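Terminal oxygenase component of carbazole (Janthinobacterium sp., PDB 6LL0) catalyses the angular dioxygenation of carbazole at C-9a and C-1, as the Rieske non-haem iron oxygenase component of carbazole 1,9a-dioxygenase. Local coordinates at the interface of chains A and B. Coordinates in Å, arbitrary orientation; residue numbers count along the deposited sequence, not the author numbering. Chains: chain A/B, Terminal oxygenase component of carbazole.

The interface of chains A and B. Residues chain A 113-115, 119; chain B 354-357.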
loop_
_atom_site.group_PDB
_atom_site.type_symbol
_atom_site.label_atom_id
_atom_site.label_comp_id
_atom_site.label_asym_id
_atom_site.label_seq_id
_atom_site.Cartn_x
_atom_site.Cartn_y
_atom_site.Cartn_z
ATOM N N SER A 113 -27.257 28.626 15.217
ATOM C CA SER A 113 -25.903 28.767 14.627
ATOM C C SER A 113 -25.881 29.917 13.618
ATOM O O SER A 113 -26.789 29.985 12.785
ATOM C CB SER A 113 -25.403 27.516 13.972
ATOM O OG SER A 113 -24.072 27.724 13.503
ATOM N N ALA A 114 -24.814 30.718 13.641
ATOM C CA ALA A 114 -24.511 31.744 12.619
ATOM C C ALA A 114 -24.224 31.081 11.254
ATOM O O ALA A 114 -24.305 31.802 10.223
ATOM C CB ALA A 114 -23.360 32.611 13.088
ATOM N N GLN A 115 -23.942 29.767 11.195
ATOM C CA GLN A 115 -23.641 29.080 9.904
ATOM C C GLN A 115 -24.936 28.887 9.104
ATOM O O GLN A 115 -24.870 28.867 7.855
ATOM C CB GLN A 115 -22.900 27.759 10.119
ATOM C CG GLN A 115 -21.577 27.905 10.862
ATOM C CD GLN A 115 -20.425 28.520 10.088
ATOM O OE1 GLN A 115 -20.518 28.871 8.915
ATOM N NE2 GLN A 115 -19.283 28.608 10.749
ATOM N N GLN A 119 -23.876 28.878 4.557
ATOM C CA GLN A 119 -22.952 27.911 3.901
ATOM C C GLN A 119 -23.734 27.129 2.850
ATOM O O GLN A 119 -24.967 27.055 2.969
ATOM C CB GLN A 119 -22.301 26.971 4.917
ATOM C CG GLN A 119 -21.497 27.665 6.001
ATOM C CD GLN A 119 -20.242 28.316 5.476
ATOM O OE1 GLN A 119 -19.905 28.181 4.305
ATOM N NE2 GLN A 119 -19.531 29.011 6.347
ATOM N N ILE B 354 -15.034 23.493 8.431
ATOM C CA ILE B 354 -15.803 24.724 8.781
ATOM C C ILE B 354 -16.412 24.500 10.162
ATOM O O ILE B 354 -17.353 23.721 10.261
ATOM C CB ILE B 354 -16.843 25.105 7.711
ATOM C CG1 ILE B 354 -16.191 25.396 6.356
ATOM C CG2 ILE B 354 -17.657 26.295 8.198
ATOM C CD1 ILE B 354 -17.154 25.557 5.202
ATOM N N LEU B 355 -15.859 25.152 11.182
ATOM C CA LEU B 355 -16.253 25.012 12.610
ATOM C C LEU B 355 -17.527 25.805 12.922
ATOM O O LEU B 355 -17.832 26.769 12.187
ATOM C CB LEU B 355 -15.073 25.461 13.479
ATOM C CG LEU B 355 -13.842 24.552 13.398
ATOM C CD1 LEU B 355 -12.859 24.854 14.517
ATOM C CD2 LEU B 355 -14.234 23.073 13.428
ATOM N N PHE B 356 -18.272 25.406 13.963
ATOM C CA PHE B 356 -19.451 26.178 14.453
ATOM C C PHE B 356 -19.313 26.307 15.966
ATOM O O PHE B 356 -18.228 25.936 16.512
ATOM C CB PHE B 356 -20.760 25.620 13.870
ATOM C CG PHE B 356 -21.408 24.430 14.545
ATOM C CD1 PHE B 356 -20.675 23.310 14.929
ATOM C CD2 PHE B 356 -22.782 24.408 14.761
ATOM C CE1 PHE B 356 -21.291 22.221 15.528
ATOM C CE2 PHE B 356 -23.400 23.314 15.352
ATOM C CZ PHE B 356 -22.655 22.226 15.742
ATOM N N GLU B 357 -20.338 26.848 16.629
ATOM C CA GLU B 357 -20.181 27.468 17.973
ATOM C C GLU B 357 -19.695 26.441 19.011
ATOM O O GLU B 357 -18.790 26.786 19.772
ATOM C CB GLU B 357 -21.471 28.197 18.366
ATOM C CG GLU B 357 -21.764 29.442 17.525
ATOM C CD GLU B 357 -22.377 29.200 16.144
ATOM O OE1 GLU B 357 -22.428 28.021 15.719
ATOM O OE2 GLU B 357 -22.825 30.191 15.476
#
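Bent at chi2 (79°), with CG anti to its carbonyl carbon, the side chain of B:Glu357 turns its carboxylate onto a loop of chain A, where A:Ser113 meets it with OG anti to its backbone N (chi1 -177°). The two carboxylate oxygens are used as a fork, each through its syn lone pair. OE1 of B:Glu357 accepts from the hydroxyl OG of A:Ser113 at 2.8 Å, while OE2 takes the backbone N-H of A:Ala114 in a nearly straight bond, also 2.8 Å from OE2 to N. The oxygen OG of the same serine also accepts the backbone N-H of A:Gln115, 3.1 Å from OG to N, a bond within the chain A loop that should help to hold the hydroxyl toward the acid. The hydroxyl of A:Ser113 and the N-H of A:Ala114 together may help to stabilise a negative charge on the carboxylate. OG also lies in the plane of the B:Phe356 ring at its edge, 3.8 Å from CD2.

Farther along the strip, A:Gln115 and A:Gln119 share one shape, CG beside the backbone N and the chain bent at chi2, and their amides join head to tail. NE2 of A:Gln119 gives a nearly straight bond of 2.8 Å to OE1 of A:Gln115, in the plane of both the carbonyl and the donor amide. With its oxygen so held, A:Gln115 directs NE2 across the interface to the main-chain O of B:Leu355 at 2.7 Å; the donor lies almost along the C=O axis, but the bond is strongly bent at the hydrogen (117°). B:Ile354 covers the linked amides: its CG2 methyl rests 3.8 Å from NE2 of A:Gln119, and its side chain meets that glutamine tip to tip.

This patch belongs to the contact between neighbouring subunits of the homotrimer, joining a loop of the Rieske domain of chain A to the catalytic domain of chain B, where the loop after helix 349-352 enters the 3-10 helix 357-359.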